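Local coordinates for putative amino acid binding protein (Streptococcus mutans, PDB 4C0R) that binds glutathione, seen here as its oxidized disulfide, and probably delivers it to the cystine ABC importer TcyBC for uptake into the cell, at residues L81-A87 against Y191-A197; I149-S153 against Q174-L179; Q188-V192 against P234-D238. One frame throughout, in Å; residues are numbered along the deposited sequence. Where two conformers were deposited one is given.

Contact 1 of 3, residues L81-A87 against Y191-A197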
loop_
_atom_site.group_PDB
_atom_site.type_symbol
_atom_site.label_atom_id
_atom_site.label_comp_id
_atom_site.label_asym_id
_atom_site.label_seq_id
_atom_site.Cartn_x
_atom_site.Cartn_y
_atom_site.Cartn_z
ATOM N N LEU A 81 15.984 2.962 -1.579
ATOM C CA LEU A 81 15.716 3.649 -2.843
ATOM C C LEU A 81 14.221 3.490 -3.220
ATOM O O LEU A 81 13.579 2.472 -2.893
ATOM C CB LEU A 81 16.506 3.036 -3.980
ATOM C CG LEU A 81 18.011 2.913 -3.748
ATOM C CD1 LEU A 81 18.709 2.265 -4.909
ATOM C CD2 LEU A 81 18.541 4.258 -3.419
ATOM N N TYR A 82 13.681 4.530 -3.850
ATOM C CA TYR A 82 12.306 4.542 -4.378
ATOM C C TYR A 82 12.306 4.491 -5.921
ATOM O O TYR A 82 13.091 5.177 -6.605
ATOM C CB TYR A 82 11.577 5.768 -3.906
ATOM C CG TYR A 82 10.942 5.596 -2.579
ATOM C CD1 TYR A 82 11.656 5.655 -1.399
ATOM C CD2 TYR A 82 9.563 5.394 -2.496
ATOM C CE1 TYR A 82 11.057 5.476 -0.173
ATOM C CE2 TYR A 82 8.950 5.194 -1.276
ATOM C CZ TYR A 82 9.695 5.260 -0.118
ATOM O OH TYR A 82 9.041 5.089 1.073
ATOM N N SER A 83 11.408 3.722 -6.493
ATOM C CA SER A 83 11.138 3.829 -7.911
ATOM C C SER A 83 10.317 5.094 -8.206
ATOM O O SER A 83 9.906 5.805 -7.295
ATOM C CB SER A 83 10.332 2.628 -8.386
ATOM O OG SER A 83 9.021 2.666 -7.882
ATOM N N ASN A 84 10.067 5.329 -9.487
ATOM C CA ASN A 84 9.054 6.281 -9.855
ATOM C C ASN A 84 7.715 5.705 -9.400
ATOM O O ASN A 84 7.565 4.492 -9.169
ATOM C CB ASN A 84 9.120 6.526 -11.343
ATOM C CG ASN A 84 10.392 7.303 -11.715
ATOM O OD1 ASN A 84 10.921 8.090 -10.902
ATOM N ND2 ASN A 84 10.890 7.050 -12.893
ATOM N N PRO A 85 6.755 6.588 -9.180
ATOM C CA PRO A 85 5.502 6.112 -8.612
ATOM C C PRO A 85 4.768 5.215 -9.602
ATOM O O PRO A 85 4.903 5.381 -10.828
ATOM C CB PRO A 85 4.702 7.412 -8.357
ATOM C CG PRO A 85 5.279 8.360 -9.301
ATOM C CD PRO A 85 6.745 8.036 -9.456
ATOM N N THR A 86 4.004 4.279 -9.054
ATOM C CA THR A 86 3.227 3.364 -9.893
ATOM C C THR A 86 1.708 3.545 -9.812
ATOM O O THR A 86 0.968 3.096 -10.694
ATOM C CB THR A 86 3.564 1.925 -9.542
ATOM O OG1 THR A 86 3.112 1.681 -8.220
ATOM C CG2 THR A 86 5.050 1.646 -9.701
ATOM N N ALA A 87 1.202 4.237 -8.813
ATOM C CA ALA A 87 -0.227 4.449 -8.673
ATOM C C ALA A 87 -0.445 5.575 -7.694
ATOM O O ALA A 87 0.449 5.912 -6.916
ATOM C CB ALA A 87 -0.918 3.183 -8.142
ATOM N N TYR A 191 1.033 8.805 -3.667
ATOM C CA TYR A 191 1.590 7.847 -4.567
ATOM C C TYR A 191 2.064 6.598 -3.839
ATOM O O TYR A 191 2.386 6.637 -2.639
ATOM C CB TYR A 191 2.730 8.461 -5.354
ATOM C CG TYR A 191 2.363 9.522 -6.395
ATOM C CD1 TYR A 191 1.116 9.594 -6.909
ATOM C CD2 TYR A 191 3.333 10.371 -6.895
ATOM C CE1 TYR A 191 0.799 10.550 -7.908
ATOM C CE2 TYR A 191 3.047 11.263 -7.897
ATOM C CZ TYR A 191 1.784 11.326 -8.399
ATOM O OH TYR A 191 1.484 12.247 -9.425
ATOM N N VAL A 192 2.154 5.502 -4.570
ATOM C CA VAL A 192 2.781 4.316 -4.020
ATOM C C VAL A 192 3.862 3.856 -5.004
ATOM O O VAL A 192 3.866 4.282 -6.200
ATOM C CB VAL A 192 1.827 3.273 -3.698
ATOM C CG1 VAL A 192 0.915 3.719 -2.476
ATOM C CG2 VAL A 192 1.058 2.909 -4.924
ATOM N N TYR A 193 4.798 3.047 -4.520
ATOM C CA TYR A 193 6.083 2.864 -5.190
ATOM C C TYR A 193 6.651 1.498 -4.931
ATOM O O TYR A 193 6.261 0.883 -3.919
ATOM C CB TYR A 193 7.112 3.780 -4.499
ATOM C CG TYR A 193 6.813 5.251 -4.543
ATOM C CD1 TYR A 193 5.979 5.870 -3.605
ATOM C CD2 TYR A 193 7.364 6.017 -5.535
ATOM C CE1 TYR A 193 5.716 7.248 -3.662
ATOM C CE2 TYR A 193 7.084 7.377 -5.631
ATOM C CZ TYR A 193 6.303 7.994 -4.686
ATOM O OH TYR A 193 6.064 9.352 -4.789
ATOM N N PHE A 194 7.604 1.082 -5.733
ATOM C CA PHE A 194 8.532 0.023 -5.347
ATOM C C PHE A 194 9.637 0.653 -4.532
ATOM O O PHE A 194 10.034 1.794 -4.793
ATOM C CB PHE A 194 9.174 -0.624 -6.558
ATOM C CG PHE A 194 8.201 -1.400 -7.417
ATOM C CD1 PHE A 194 7.641 -2.583 -6.954
ATOM C CD2 PHE A 194 7.850 -0.947 -8.682
ATOM C CE1 PHE A 194 6.757 -3.303 -7.744
ATOM C CE2 PHE A 194 6.962 -1.692 -9.481
ATOM C CZ PHE A 194 6.440 -2.852 -9.005
ATOM N N ILE A 195 10.177 -0.081 -3.558
ATOM C CA ILE A 195 11.369 0.345 -2.886
ATOM C C ILE A 195 12.474 -0.687 -3.069
ATOM O O ILE A 195 12.219 -1.828 -3.425
ATOM C CB ILE A 195 11.145 0.624 -1.388
ATOM C CG1 ILE A 195 10.619 -0.615 -0.660
ATOM C CG2 ILE A 195 10.248 1.827 -1.150
ATOM C CD1 ILE A 195 10.537 -0.418 0.878
ATOM N N PHE A 196 13.718 -0.247 -2.858
ATOM C CA PHE A 196 14.844 -1.137 -3.099
ATOM C C PHE A 196 15.866 -1.019 -1.982
ATOM O O PHE A 196 16.009 0.032 -1.358
ATOM C CB PHE A 196 15.599 -0.813 -4.397
ATOM C CG PHE A 196 14.715 -0.714 -5.607
ATOM C CD1 PHE A 196 14.023 0.442 -5.881
ATOM C CD2 PHE A 196 14.607 -1.770 -6.467
ATOM C CE1 PHE A 196 13.206 0.551 -7.011
ATOM C CE2 PHE A 196 13.794 -1.684 -7.587
ATOM C CZ PHE A 196 13.092 -0.507 -7.861
ATOM N N ALA A 197 16.636 -2.080 -1.832
ATOM C CA ALA A 197 17.802 -2.041 -0.947
ATOM C C ALA A 197 18.705 -0.941 -1.477
ATOM O O ALA A 197 18.760 -0.648 -2.676
ATOM C CB ALA A 197 18.482 -3.411 -0.928
#

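Contact 2 of 3, residues I149-S153 against Q174-L179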
loop_
_atom_site.group_PDB
_atom_site.type_symbol
_atom_site.label_atom_id
_atom_site.label_comp_id
_atom_site.label_asym_id
_atom_site.label_seq_id
_atom_site.Cartn_x
_atom_site.Cartn_y
_atom_site.Cartn_z
ATOM N N ILE A 149 -11.176 -4.253 8.734
ATOM C CA ILE A 149 -12.356 -3.658 8.128
ATOM C C ILE A 149 -13.632 -4.389 8.562
ATOM O O ILE A 149 -14.623 -3.771 8.981
ATOM C CB ILE A 149 -12.215 -3.532 6.606
ATOM C CG1 ILE A 149 -11.130 -2.511 6.306
ATOM C CG2 ILE A 149 -13.546 -3.170 5.946
ATOM C CD1 ILE A 149 -10.817 -2.354 4.845
ATOM N N ARG A 150 -13.596 -5.714 8.537
ATOM C CA ARG A 150 -14.710 -6.490 9.074
ATOM C C ARG A 150 -14.989 -6.165 10.553
ATOM O O ARG A 150 -16.134 -6.121 10.964
ATOM C CB ARG A 150 -14.438 -7.976 8.898
ATOM C CG ARG A 150 -15.618 -8.858 9.171
ATOM C CD ARG A 150 -15.261 -10.300 8.874
ATOM N NE ARG A 150 -15.020 -10.500 7.458
ATOM C CZ ARG A 150 -15.994 -10.796 6.613
ATOM N NH1 ARG A 150 -17.242 -10.925 7.047
ATOM N NH2 ARG A 150 -15.715 -10.969 5.341
ATOM N N ASN A 151 -13.957 -5.944 11.361
ATOM C CA ASN A 151 -14.143 -5.585 12.780
ATOM C C ASN A 151 -14.900 -4.256 12.936
ATOM O O ASN A 151 -15.644 -4.054 13.901
ATOM C CB ASN A 151 -12.825 -5.413 13.498
ATOM C CG ASN A 151 -12.227 -6.732 13.950
ATOM O OD1 ASN A 151 -12.900 -7.774 13.977
ATOM N ND2 ASN A 151 -10.959 -6.692 14.313
ATOM N N VAL A 152 -14.708 -3.341 11.999
ATOM C CA VAL A 152 -15.482 -2.088 12.057
ATOM C C VAL A 152 -16.953 -2.420 11.717
ATOM O O VAL A 152 -17.878 -1.956 12.417
ATOM C CB VAL A 152 -14.897 -1.009 11.077
ATOM C CG1 VAL A 152 -15.798 0.257 11.002
ATOM C CG2 VAL A 152 -13.514 -0.604 11.503
ATOM N N SER A 153 -17.175 -3.218 10.686
ATOM C CA SER A 153 -18.525 -3.635 10.297
ATOM C C SER A 153 -19.220 -4.269 11.505
ATOM O O SER A 153 -20.407 -4.033 11.751
ATOM C CB SER A 153 -18.446 -4.624 9.138
ATOM O OG SER A 153 -19.713 -4.964 8.639
ATOM N N GLN A 174 -16.263 -8.418 -0.022
ATOM C CA GLN A 174 -16.711 -9.118 1.195
ATOM C C GLN A 174 -18.149 -8.769 1.584
ATOM O O GLN A 174 -18.656 -9.247 2.613
ATOM C CB GLN A 174 -15.804 -8.829 2.377
ATOM C CG GLN A 174 -14.336 -9.204 2.157
ATOM C CD GLN A 174 -14.159 -10.653 1.864
ATOM O OE1 GLN A 174 -14.651 -11.512 2.611
ATOM N NE2 GLN A 174 -13.456 -10.965 0.763
ATOM N N GLY A 175 -18.803 -7.949 0.780
ATOM C CA GLY A 175 -20.216 -7.661 0.978
ATOM C C GLY A 175 -20.509 -6.967 2.304
ATOM O O GLY A 175 -21.538 -7.208 2.924
ATOM N N LEU A 176 -19.601 -6.093 2.722
ATOM C CA LEU A 176 -19.761 -5.346 3.962
ATOM C C LEU A 176 -20.634 -4.118 3.732
ATOM O O LEU A 176 -20.151 -2.958 3.754
ATOM C CB LEU A 176 -18.399 -4.968 4.489
ATOM C CG LEU A 176 -17.459 -6.183 4.630
ATOM C CD1 LEU A 176 -16.123 -5.742 5.135
ATOM C CD2 LEU A 176 -18.041 -7.253 5.556
ATOM N N ASP A 177 -21.941 -4.368 3.544
ATOM C CA ASP A 177 -22.854 -3.349 3.047
ATOM C C ASP A 177 -23.282 -2.351 4.100
ATOM O O ASP A 177 -24.038 -1.438 3.812
ATOM C CB ASP A 177 -24.131 -3.991 2.478
ATOM C CG ASP A 177 -24.595 -5.168 3.273
ATOM O OD1 ASP A 177 -24.961 -5.023 4.471
ATOM O OD2 ASP A 177 -24.657 -6.275 2.680
ATOM N N ASN A 178 -22.797 -2.505 5.313
ATOM C CA ASN A 178 -23.112 -1.512 6.330
ATOM C C ASN A 178 -21.982 -0.499 6.508
ATOM O O ASN A 178 -22.001 0.276 7.458
ATOM C CB ASN A 178 -23.406 -2.194 7.645
ATOM C CG ASN A 178 -22.178 -2.709 8.310
ATOM O OD1 ASN A 178 -21.269 -3.255 7.648
ATOM N ND2 ASN A 178 -22.103 -2.515 9.603
ATOM N N LEU A 179 -20.979 -0.555 5.625
ATOM C CA LEU A 179 -19.841 0.369 5.714
ATOM C C LEU A 179 -19.849 1.342 4.570
ATOM O O LEU A 179 -20.362 1.050 3.471
ATOM C CB LEU A 179 -18.492 -0.386 5.697
ATOM C CG LEU A 179 -18.201 -1.324 6.878
ATOM C CD1 LEU A 179 -16.843 -1.998 6.715
ATOM C CD2 LEU A 179 -18.290 -0.547 8.184
#

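Contact 3 of 3, residues Q188-V192 against P234-D238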
loop_
_atom_site.group_PDB
_atom_site.type_symbol
_atom_site.label_atom_id
_atom_site.label_comp_id
_atom_site.label_asym_id
_atom_site.label_seq_id
_atom_site.Cartn_x
_atom_site.Cartn_y
_atom_site.Cartn_z
ATOM N N GLN A 188 0.169 15.329 0.537
ATOM C CA GLN A 188 1.008 15.305 -0.650
ATOM C C GLN A 188 0.324 14.343 -1.608
ATOM O O GLN A 188 -0.589 13.634 -1.188
ATOM C CB GLN A 188 2.393 14.752 -0.306
ATOM N N LYS A 189 0.747 14.304 -2.865
ATOM C CA LYS A 189 0.141 13.318 -3.768
ATOM C C LYS A 189 0.341 11.919 -3.174
ATOM O O LYS A 189 1.465 11.541 -2.778
ATOM C CB LYS A 189 0.760 13.382 -5.158
ATOM C CG LYS A 189 0.520 14.724 -5.812
ATOM C CD LYS A 189 1.076 14.791 -7.206
ATOM C CE LYS A 189 0.850 16.199 -7.777
ATOM N NZ LYS A 189 1.211 16.173 -9.220
ATOM N N PRO A 190 -0.731 11.122 -3.151
ATOM C CA PRO A 190 -0.724 9.859 -2.389
ATOM C C PRO A 190 -0.194 8.681 -3.220
ATOM O O PRO A 190 -0.889 7.702 -3.439
ATOM C CB PRO A 190 -2.210 9.664 -2.060
ATOM C CG PRO A 190 -2.900 10.319 -3.187
ATOM C CD PRO A 190 -2.086 11.501 -3.562
ATOM N N TYR A 191 1.033 8.805 -3.667
ATOM C CA TYR A 191 1.590 7.847 -4.567
ATOM C C TYR A 191 2.064 6.598 -3.839
ATOM O O TYR A 191 2.386 6.637 -2.639
ATOM C CB TYR A 191 2.730 8.461 -5.354
ATOM C CG TYR A 191 2.363 9.522 -6.395
ATOM C CD1 TYR A 191 1.116 9.594 -6.909
ATOM C CD2 TYR A 191 3.333 10.371 -6.895
ATOM C CE1 TYR A 191 0.799 10.550 -7.908
ATOM C CE2 TYR A 191 3.047 11.263 -7.897
ATOM C CZ TYR A 191 1.784 11.326 -8.399
ATOM O OH TYR A 191 1.484 12.247 -9.425
ATOM N N VAL A 192 2.154 5.502 -4.570
ATOM C CA VAL A 192 2.781 4.316 -4.020
ATOM C C VAL A 192 3.862 3.856 -5.004
ATOM O O VAL A 192 3.866 4.282 -6.200
ATOM C CB VAL A 192 1.827 3.273 -3.698
ATOM C CG1 VAL A 192 0.915 3.719 -2.476
ATOM C CG2 VAL A 192 1.058 2.909 -4.924
ATOM N N PRO A 234 -0.085 7.679 -11.601
ATOM C CA PRO A 234 0.455 8.966 -11.212
ATOM C C PRO A 234 0.381 9.966 -12.389
ATOM O O PRO A 234 0.215 9.595 -13.551
ATOM C CB PRO A 234 1.926 8.658 -10.885
ATOM C CG PRO A 234 1.992 7.152 -10.717
ATOM C CD PRO A 234 0.960 6.641 -11.707
ATOM N N ASP A 235 0.551 11.238 -12.071
ATOM C CA ASP A 235 0.609 12.250 -13.116
ATOM C C ASP A 235 1.836 12.047 -14.004
ATOM O O ASP A 235 2.911 11.708 -13.540
ATOM C CB ASP A 235 0.680 13.649 -12.472
ATOM C CG ASP A 235 -0.528 14.005 -11.655
ATOM O OD1 ASP A 235 -1.594 13.359 -11.773
ATOM O OD2 ASP A 235 -0.419 15.011 -10.902
ATOM N N LYS A 236 1.647 12.272 -15.316
ATOM C CA LYS A 236 2.688 12.159 -16.304
ATOM C C LYS A 236 4.000 12.849 -15.907
ATOM O O LYS A 236 5.083 12.270 -16.005
ATOM C CB LYS A 236 2.144 12.755 -17.642
ATOM N N LYS A 237 3.926 14.076 -15.405
ATOM C CA LYS A 237 5.155 14.789 -15.121
ATOM C C LYS A 237 5.915 14.164 -13.960
ATOM O O LYS A 237 7.124 14.359 -13.803
ATOM C CB LYS A 237 4.869 16.248 -14.837
ATOM C CG LYS A 237 3.995 16.475 -13.653
ATOM C CD LYS A 237 3.952 17.947 -13.326
ATOM C CE LYS A 237 2.789 18.272 -12.458
ATOM N NZ LYS A 237 2.594 19.764 -12.463
ATOM N N ASP A 238 5.228 13.371 -13.142
ATOM C CA ASP A 238 5.899 12.746 -12.019
ATOM C C ASP A 238 6.567 11.426 -12.429
ATOM O O ASP A 238 7.164 10.729 -11.597
ATOM C CB ASP A 238 4.865 12.549 -10.876
ATOM C CG ASP A 238 4.387 13.881 -10.320
ATOM O OD1 ASP A 238 5.250 14.808 -10.260
ATOM O OD2 ASP A 238 3.204 14.095 -9.963
HETATM O O HOH W 1 2.248 18.946 -9.191
#

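Contact 1 of 3, residues L81-A87 against Y191-A197
The ring of Y82 turns its edge onto the face of Y193 in a T-shaped stack, centroids 5.1 Å apart and planes at 85°, with Y82 CD2 directed at Y193 CG. One face of the same Y82 ring is covered by I195, whose CG2 sits over the ring centre, 3.6 Å from the centroid, in a CH-pi contact. Farther along, P85 CB touches both Y191 CD2 and Y193 CE2, the proline lying alongside the two tyrosines. On the opposite face of the sheet from Y82 and I195, L81 CB meets F196 CB, and A87 CB meets V192 CG2 at 3.8 Å. Around these apolar contacts run the backbone bonds of two antiparallel strands. L81 and F196 form a hydrogen-bonded pair and Y82 with I195 a non-hydrogen-bonded one; after a register shift of two residues, A87 and V192 pair again. At the break, T86 N still reaches V192 O at 2.9 Å, nearly along the C=O axis. S83 supplies further bonds there: with OG held between its backbone N and carbonyl carbon (chi1 70°), the hydroxyl accepts from F194 N at 3.0 Å and donates to N84 O, while S83 N bonds F194 O almost straight, at 176°. Strand 65-71 borders strand 191-196 on its other side, and the hydroxyl of Y82 bonds to S71 O. This buried sheet of a solute-binding protein fold thus changes register while F194 N and V192 O, among others, stay hydrogen-bonded.

Contact 2 of 3, residues I149-S153 against Q174-L179
S153 swings OG anti to its backbone N (chi1 -174°), and N178 places CG between its own N and carbonyl carbon (chi1 74°), which brings the hydroxyl to the amide oxygen. S153 OG donates to N178 OD1 at a short 2.5 Å, approaching from a position tilted out of the carbonyl plane. The other half of the amide turns back to the helix: N178 ND2 gives a hydrogen to S153 O at 3.1 Å, lying in that carbonyl's plane on a lone pair. One asparagine therefore grips both the side chain and the main-chain carbonyl of the last residue of helix 145-153. N178 belongs to the loop that leaves helix 164-173 through a Schellman motif at G175 and makes a type I turn from L176 to L179 before strand 179-183, a helix-to-strand connection packed on the end of helix 145-153, probably within one lobe of the solute-binding fold. Beneath the polar pair, L179 lies on the helix, CD1 against I149 CG2 at 3.6 Å and CD2 against V152 CG1 at 3.8 Å. L176 crosses I149 at about a right angle, its CD1 also on I149 CG2. I170 and I171 of helix 164-173 close on I149 and L179 respectively. At the more exposed margin, in one of the two modelled conformers of R150, L176 CD2 lies over one face of the guanidinium, offset toward the rim, and NH2 tentatively approaches Q174 OE1.

Contact 3 of 3, residues Q188-V192 against P234-D238
D238 OD2 is gripped by two donors from across the contact, the hydroxyl of Y191 and the ammonium of K189. Y191 OH donates to it at 2.6 Å on the anti lone pair, while K189 NZ comes in at 3.0 Å on the syn lone pair, so both sides of the oxygen are used. The tyrosine hydroxyl is itself an acceptor: D235 N points to Y191 OH at 3.0 Å with an angle of 159°, which fixes the phenol between a main-chain donor and a carboxylate. K189 reaches the site with its chain extended beyond CG, and its NZ meets a second acid, D235 OD2, at 2.6 Å on the anti side and 23° out of the carboxylate plane. K189, D235 and D238 thus form a small salt-bridge network, and a water joins K189 NZ at 3.0 Å and, weakly, K237 NZ. The phenol ring is sandwiched between aliphatic groups. P234 CB lies over one face toward the rim in a CH-pi contact, 3.9 Å from the centroid of the Y191 ring. K189 CB lies over the centre of the opposite face. P234 packs on P85 as well, and its carbonyl is bonded to Y215 OH. The contact is a junction between the start of strand 191-196 and the C-terminal tail after helix 219-228, whose residues 236-238 make a 3-10 turn. Two carboxylates beside K189 should favour its charged form, though the nearby K237 ammonium would probably offset part of this; the lysine's charge would in turn probably stabilise ionised D238.

How the contacts relate
Contacts 1 and 3 lie on the same side of the chain's centre, their centres about 11 Å apart, and share Y191 and V192 at the start of strand 191-196. They touch directly: D238 O lies 3.5 Å from P85 CD, so the C-terminal tail borders both strand 81-96 and strand 191-196 of the mixed sheet. Contact 2 lies on the opposite side of the centre, about 30 Å from contact 1 between centres. Along the chain it is nested within the loop that contact 1 closes, and it finishes before contact 3 opens. Strand 81-96 runs between the two regions, pairing with 191-196 and 179-183, consistent with the two-lobed, ligand-enclosing fold of solute-binding proteins.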